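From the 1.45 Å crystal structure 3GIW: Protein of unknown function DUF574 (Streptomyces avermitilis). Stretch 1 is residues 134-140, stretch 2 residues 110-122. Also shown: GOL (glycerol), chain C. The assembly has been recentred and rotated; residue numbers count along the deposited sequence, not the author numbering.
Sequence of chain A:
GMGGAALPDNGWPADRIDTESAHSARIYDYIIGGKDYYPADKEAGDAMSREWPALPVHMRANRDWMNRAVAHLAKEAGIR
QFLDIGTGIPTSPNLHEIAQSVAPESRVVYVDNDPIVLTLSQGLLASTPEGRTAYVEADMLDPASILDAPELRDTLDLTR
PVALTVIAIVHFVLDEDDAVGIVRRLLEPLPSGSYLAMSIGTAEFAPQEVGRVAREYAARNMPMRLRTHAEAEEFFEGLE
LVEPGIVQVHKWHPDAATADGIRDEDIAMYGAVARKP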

ATOM      1  N   ALA A 134      -7.033   9.855  11.286  1.00 13.49           N
ATOM      2  CA  ALA A 134      -7.660  10.818  10.397  1.00 12.43           C
ATOM      3  C   ALA A 134      -7.637  10.270   8.957  1.00 13.25           C
ATOM      4  O   ALA A 134      -6.856   9.362   8.649  1.00 12.68           O
ATOM      5  CB  ALA A 134      -6.915  12.158  10.477  1.00 15.16           C
ATOM      6  N   TYR A 135      -8.491  10.835   8.120  1.00 13.26           N
ATOM      7  CA  TYR A 135      -8.573  10.491   6.710  1.00 12.96           C
ATOM      8  C   TYR A 135      -8.527  11.752   5.888  1.00 13.66           C
ATOM      9  O   TYR A 135      -9.248  12.734   6.192  1.00 15.61           O
ATOM     10  CB  TYR A 135      -9.853   9.696   6.358  1.00 12.94           C
ATOM     11  CG  TYR A 135      -9.932   9.413   4.872  1.00 13.11           C
ATOM     12  CD1 TYR A 135      -9.077   8.486   4.285  1.00 12.46           C
ATOM     13  CD2 TYR A 135     -10.792  10.140   4.022  1.00 12.73           C
ATOM     14  CE1 TYR A 135      -9.072   8.266   2.925  1.00 12.20           C
ATOM     15  CE2 TYR A 135     -10.778   9.925   2.622  1.00 12.86           C
ATOM     16  CZ  TYR A 135      -9.926   8.974   2.080  1.00 12.09           C
ATOM     17  OH  TYR A 135      -9.853   8.700   0.740  1.00 13.24           O
ATOM     18  N   VAL A 136      -7.683  11.739   4.862  1.00 14.09           N
ATOM     19  CA  VAL A 136      -7.503  12.858   3.936  1.00 16.35           C
ATOM     20  C   VAL A 136      -7.734  12.324   2.516  1.00 15.76           C
ATOM     21  O   VAL A 136      -7.120  11.356   2.113  1.00 14.53           O
ATOM     22  CB  VAL A 136      -6.018  13.438   4.080  1.00 18.25           C
ATOM     23  CG1 VAL A 136      -5.712  14.483   2.996  1.00 20.60           C
ATOM     24  CG2 VAL A 136      -5.754  13.979   5.493  1.00 19.34           C
ATOM     25  N   GLU A 137      -8.642  12.928   1.762  1.00 16.23           N
ATOM     26  CA  GLU A 137      -8.772  12.654   0.342  1.00 16.04           C
ATOM     27  C   GLU A 137      -7.799  13.549  -0.416  1.00 15.66           C
ATOM     28  O   GLU A 137      -7.964  14.762  -0.438  1.00 16.21           O
ATOM     29  CB  GLU A 137     -10.207  12.902  -0.141  1.00 17.57           C
ATOM     30  CG  GLU A 137     -10.472  12.433  -1.539  1.00 18.21           C
ATOM     31  CD  GLU A 137     -11.910  12.683  -1.946  1.00 20.14           C
ATOM     32  OE1 GLU A 137     -12.255  13.850  -2.262  1.00 23.44           O
ATOM     33  OE2 GLU A 137     -12.704  11.727  -1.910  1.00 18.55           O
ATOM     34  N   ALA A 138      -6.793  12.935  -1.044  1.00 15.78           N
ATOM     35  CA  ALA A 138      -5.712  13.681  -1.720  1.00 16.67           C
ATOM     36  C   ALA A 138      -4.982  12.780  -2.684  1.00 17.93           C
ATOM     37  O   ALA A 138      -5.032  11.546  -2.573  1.00 17.97           O
ATOM     38  CB  ALA A 138      -4.752  14.290  -0.698  1.00 18.56           C
ATOM     39  N   ASP A 139      -4.274  13.430  -3.614  1.00 21.82           N
ATOM     40  CA  ASP A 139      -3.490  12.759  -4.644  1.00 24.29           C
ATOM     41  C   ASP A 139      -2.001  12.899  -4.329  1.00 24.84           C
ATOM     42  O   ASP A 139      -1.504  14.024  -4.105  1.00 23.72           O
ATOM     43  CB  ASP A 139      -3.774  13.425  -5.989  1.00 27.05           C
ATOM     44  CG  ASP A 139      -3.381  12.555  -7.166  1.00 29.46           C
ATOM     45  OD1 ASP A 139      -2.352  11.853  -7.097  1.00 29.34           O
ATOM     46  OD2 ASP A 139      -4.132  12.577  -8.173  1.00 32.71           O
HETATM   47  N   MSE A 140      -1.301  11.765  -4.311  1.00 25.74           N
HETATM   48  CA  MSE A 140       0.131  11.758  -3.983  1.00 26.56           C
HETATM   49  C   MSE A 140       0.984  12.567  -4.975  1.00 27.26           C
HETATM   50  O   MSE A 140       2.113  12.928  -4.669  1.00 26.91           O
HETATM   51  CB  MSE A 140       0.666  10.329  -3.840  1.00 26.73           C
HETATM   52  CG  MSE A 140       0.683   9.518  -5.119  1.00 26.21           C
HETATM   53 SE   MSE A 140       0.993   7.614  -4.831  0.75 27.44          SE
HETATM   54  CE  MSE A 140       2.359   7.462  -4.448  1.00 16.65           C
TER
HETATM   55  C1  GOL C 278      -2.999   8.720  -2.631  1.00 30.33           C
HETATM   56  O1  GOL C 278      -2.660  10.033  -2.250  1.00 32.28           O
HETATM   57  C2  GOL C 278      -3.651   8.760  -3.988  1.00 31.09           C
HETATM   58  O2  GOL C 278      -2.790   9.326  -4.955  1.00 30.78           O
HETATM   59  C3  GOL C 278      -3.987   7.362  -4.462  1.00 31.15           C
HETATM   60  O3  GOL C 278      -5.073   6.866  -3.755  1.00 31.35           O
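Stretch 2 (110-122) YVDNDPIVLTLSQ

Stretch 2 runs beside stretch 1 as a parallel β-strand, then turns and sends a short, weakly bonded helix back against the face of the sheet that carries Tyr135 and Glu137. Strands 110-112 and 134-137 approach to 4.8 Å, cross at -20°, and pair Tyr110 with Tyr135, Val111 with Val136 and Asp112 with Glu137. Tyr110 uses both backbone polar atoms: its N donates to Ala134 O (2.9 Å, nearly linear at 178°), and its O accepts from Val136 N (2.9 Å). Its CB lies 3.9 Å from Tyr135 CD1, whereas the end of its side chain leads away. Val111 points to the other face, with Val136; its CG1 is 4.1 Å from Ala138 CB, and its CA makes a CA-H...O contact with Val136 O (3.2 Å). Asp112 continues the ladder with a weak bond from its N to Val136 O (3.3 Å) and a firmer one from Ala138 N to its O (3.0 Å). At Asn113 (phi/psi -111/-3) the strand has ended, and a glycerol bridges the two chain segments: its O3 accepts from Asn113 N (3.0 Å), its O1 donates to Ala138 O (2.8 Å), and its O2 accepts from Met140 N (2.9 Å). Asp114 caps the helix, its OD1 accepting from Ile116 N (2.9 Å). The helix, about 115-119, runs at 153° to strand 134-137, axes 9.0 Å apart, with the Tyr135 ring reaching into the space between. Pro115 CA lies 3.6 Å from Glu137 OE2; Val117 CG1 packs 3.6 Å from Tyr135 CE1, and Leu118 CD1 3.8 Å from Tyr135 CD2. One water ties helix to strand, accepting from Leu118 N (3.1 Å) and Tyr135 OH (2.7 Å) and donating to Asp114 O (2.8 Å) and Glu137 OE2 (2.6 Å). Farther on, Ser121 CB approaches Tyr135 CD2 at 4.1 Å; Gln122 does not touch stretch 1.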

ATOM      1  N   TYR A 110      -4.617   8.259   7.119  1.00 10.85           N
ATOM      2  CA  TYR A 110      -4.895   7.542   5.895  1.00 10.82           C
ATOM      3  C   TYR A 110      -5.195   8.509   4.746  1.00 11.35           C
ATOM      4  O   TYR A 110      -5.836   9.568   4.953  1.00 12.23           O
ATOM      5  CB  TYR A 110      -6.126   6.729   6.129  1.00 12.09           C
ATOM      6  CG  TYR A 110      -6.045   5.595   7.118  1.00 11.18           C
ATOM      7  CD1 TYR A 110      -5.431   4.411   6.781  1.00 11.86           C
ATOM      8  CD2 TYR A 110      -6.673   5.665   8.356  1.00 12.22           C
ATOM      9  CE1 TYR A 110      -5.472   3.291   7.621  1.00 11.79           C
ATOM     10  CE2 TYR A 110      -6.699   4.560   9.239  1.00 12.30           C
ATOM     11  CZ  TYR A 110      -6.095   3.348   8.861  1.00 12.34           C
ATOM     12  OH  TYR A 110      -6.124   2.221   9.661  1.00 13.47           O
ATOM     13  N   VAL A 111      -4.795   8.145   3.535  1.00 12.12           N
ATOM     14  CA  VAL A 111      -4.921   9.009   2.377  1.00 12.67           C
ATOM     15  C   VAL A 111      -5.322   8.192   1.153  1.00 13.04           C
ATOM     16  O   VAL A 111      -4.757   7.150   0.876  1.00 12.85           O
ATOM     17  CB  VAL A 111      -3.565   9.703   2.063  1.00 13.05           C
ATOM     18  CG1 VAL A 111      -3.714  10.682   0.905  1.00 14.92           C
ATOM     19  CG2 VAL A 111      -2.996  10.393   3.329  1.00 13.70           C
ATOM     20  N   ASP A 112      -6.345   8.627   0.422  1.00 12.37           N
ATOM     21  CA  ASP A 112      -6.665   8.025  -0.879  1.00 13.81           C
ATOM     22  C   ASP A 112      -7.309   9.078  -1.775  1.00 14.64           C
ATOM     23  O   ASP A 112      -7.724  10.141  -1.292  1.00 14.79           O
ATOM     24  CB  ASP A 112      -7.597   6.779  -0.742  1.00 13.44           C
ATOM     25  CG  ASP A 112      -7.424   5.754  -1.869  1.00 15.38           C
ATOM     26  OD1 ASP A 112      -7.977   5.912  -2.970  1.00 17.56           O
ATOM     27  OD2 ASP A 112      -6.748   4.732  -1.662  1.00 15.56           O
ATOM     28  N   ASN A 113      -7.326   8.786  -3.079  1.00 15.24           N
ATOM     29  CA  ASN A 113      -8.011   9.664  -4.014  1.00 17.97           C
ATOM     30  C   ASN A 113      -9.282   9.061  -4.642  1.00 16.34           C
ATOM     31  O   ASN A 113      -9.953   9.752  -5.392  1.00 18.35           O
ATOM     32  CB  ASN A 113      -7.055  10.220  -5.083  1.00 20.77           C
ATOM     33  CG  ASN A 113      -6.578   9.200  -6.048  1.00 23.69           C
ATOM     34  OD1 ASN A 113      -6.779   8.002  -5.886  1.00 27.42           O
ATOM     35  ND2 ASN A 113      -5.884   9.672  -7.089  1.00 27.44           N
ATOM     36  N   ASP A 114      -9.615   7.808  -4.341  1.00 14.63           N
ATOM     37  CA  ASP A 114     -10.860   7.212  -4.837  1.00 14.45           C
ATOM     38  C   ASP A 114     -12.003   7.707  -3.948  1.00 13.59           C
ATOM     39  O   ASP A 114     -11.985   7.436  -2.756  1.00 13.84           O
ATOM     40  CB  ASP A 114     -10.755   5.694  -4.818  1.00 14.33           C
ATOM     41  CG  ASP A 114     -11.978   5.008  -5.394  1.00 15.80           C
ATOM     42  OD1 ASP A 114     -13.042   5.645  -5.318  1.00 15.01           O
ATOM     43  OD2 ASP A 114     -11.844   3.869  -5.907  1.00 17.64           O
ATOM     44  N   PRO A 115     -12.983   8.452  -4.508  1.00 14.61           N
ATOM     45  CA  PRO A 115     -14.106   8.936  -3.696  1.00 14.31           C
ATOM     46  C   PRO A 115     -14.857   7.867  -2.858  1.00 14.16           C
ATOM     47  O   PRO A 115     -15.464   8.230  -1.848  1.00 14.23           O
ATOM     48  CB  PRO A 115     -15.041   9.560  -4.732  1.00 15.14           C
ATOM     49  CG  PRO A 115     -14.139   9.928  -5.849  1.00 16.88           C
ATOM     50  CD  PRO A 115     -13.100   8.907  -5.908  1.00 15.74           C
ATOM     51  N   ILE A 116     -14.849   6.588  -3.248  1.00 14.18           N
ATOM     52  CA  ILE A 116     -15.538   5.563  -2.439  1.00 13.69           C
ATOM     53  C   ILE A 116     -14.900   5.417  -1.038  1.00 13.11           C
ATOM     54  O   ILE A 116     -15.565   5.102  -0.035  1.00 12.67           O
ATOM     55  CB  ILE A 116     -15.560   4.197  -3.158  1.00 13.48           C
ATOM     56  CG1 ILE A 116     -16.676   3.310  -2.587  1.00 13.46           C
ATOM     57  CG2 ILE A 116     -14.184   3.463  -3.083  1.00 14.03           C
ATOM     58  CD1 ILE A 116     -16.878   1.989  -3.355  1.00 14.38           C
ATOM     59  N   VAL A 117     -13.585   5.666  -0.932  1.00 12.50           N
ATOM     60  CA  VAL A 117     -12.923   5.507   0.375  1.00 12.51           C
ATOM     61  C   VAL A 117     -13.504   6.510   1.395  1.00 12.09           C
ATOM     62  O   VAL A 117     -13.787   6.170   2.552  1.00 12.60           O
ATOM     63  CB  VAL A 117     -11.362   5.543   0.271  1.00 13.12           C
ATOM     64  CG1 VAL A 117     -10.720   5.315   1.661  1.00 13.52           C
ATOM     65  CG2 VAL A 117     -10.903   4.470  -0.722  1.00 13.91           C
ATOM     66  N   LEU A 118     -13.691   7.754   0.971  1.00 13.31           N
ATOM     67  CA  LEU A 118     -14.321   8.751   1.835  1.00 13.61           C
ATOM     68  C   LEU A 118     -15.681   8.228   2.364  1.00 13.20           C
ATOM     69  O   LEU A 118     -15.959   8.358   3.537  1.00 12.47           O
ATOM     70  CB  LEU A 118     -14.506  10.079   1.095  1.00 14.39           C
ATOM     71  CG  LEU A 118     -15.120  11.204   1.955  1.00 15.28           C
ATOM     72  CD1 LEU A 118     -14.275  11.541   3.196  1.00 16.56           C
ATOM     73  CD2 LEU A 118     -15.377  12.442   1.086  1.00 15.03           C
ATOM     74  N   THR A 119     -16.482   7.608   1.497  1.00 12.78           N
ATOM     75  CA  THR A 119     -17.789   7.090   1.955  1.00 11.85           C
ATOM     76  C   THR A 119     -17.689   6.000   3.012  1.00 12.25           C
ATOM     77  O   THR A 119     -18.660   5.769   3.753  1.00 12.21           O
ATOM     78  CB  THR A 119     -18.668   6.563   0.796  1.00 13.61           C
ATOM     79  OG1 THR A 119     -18.212   5.285   0.332  1.00 13.83           O
ATOM     80  CG2 THR A 119     -18.722   7.590  -0.359  1.00 14.48           C
ATOM     81  N   LEU A 120     -16.539   5.327   3.058  1.00 12.01           N
ATOM     82  CA  LEU A 120     -16.259   4.217   3.965  1.00 12.10           C
ATOM     83  C   LEU A 120     -15.335   4.636   5.112  1.00 12.86           C
ATOM     84  O   LEU A 120     -14.807   3.792   5.828  1.00 14.40           O
ATOM     85  CB  LEU A 120     -15.650   3.051   3.175  1.00 12.40           C
ATOM     86  CG  LEU A 120     -16.589   2.460   2.133  1.00 13.46           C
ATOM     87  CD1 LEU A 120     -15.834   1.619   1.109  1.00 13.78           C
ATOM     88  CD2 LEU A 120     -17.621   1.616   2.828  1.00 14.91           C
ATOM     89  N   SER A 121     -15.144   5.935   5.299  1.00 13.35           N
ATOM     90  CA  SER A 121     -14.091   6.394   6.203  1.00 13.34           C
ATOM     91  C   SER A 121     -14.424   6.253   7.703  1.00 13.43           C
ATOM     92  O   SER A 121     -13.529   6.333   8.502  1.00 14.25           O
ATOM     93  CB  SER A 121     -13.614   7.810   5.860  1.00 14.75           C
ATOM     94  OG  SER A 121     -14.643   8.732   5.988  1.00 15.46           O
ATOM     95  N   GLN A 122     -15.684   6.009   8.100  1.00 12.83           N
ATOM     96  CA  GLN A 122     -15.952   5.812   9.546  1.00 12.27           C
ATOM     97  C   GLN A 122     -15.049   4.737  10.220  1.00 13.43           C
ATOM     98  O   GLN A 122     -14.564   4.946  11.345  1.00 15.03           O
ATOM     99  CB  GLN A 122     -17.441   5.476   9.784  1.00 13.16           C
ATOM    100  CG  GLN A 122     -17.831   5.437  11.248  1.00 14.42           C
ATOM    101  CD  GLN A 122     -17.514   4.118  11.958  1.00 14.37           C
ATOM    102  OE1 GLN A 122     -17.404   3.056  11.351  1.00 15.24           O
ATOM    103  NE2 GLN A 122     -17.412   4.203  13.286  1.00 18.05           N
TER
HETATM  104  O   HOH W   1     -11.887   9.464  -0.865  1.00 16.28           O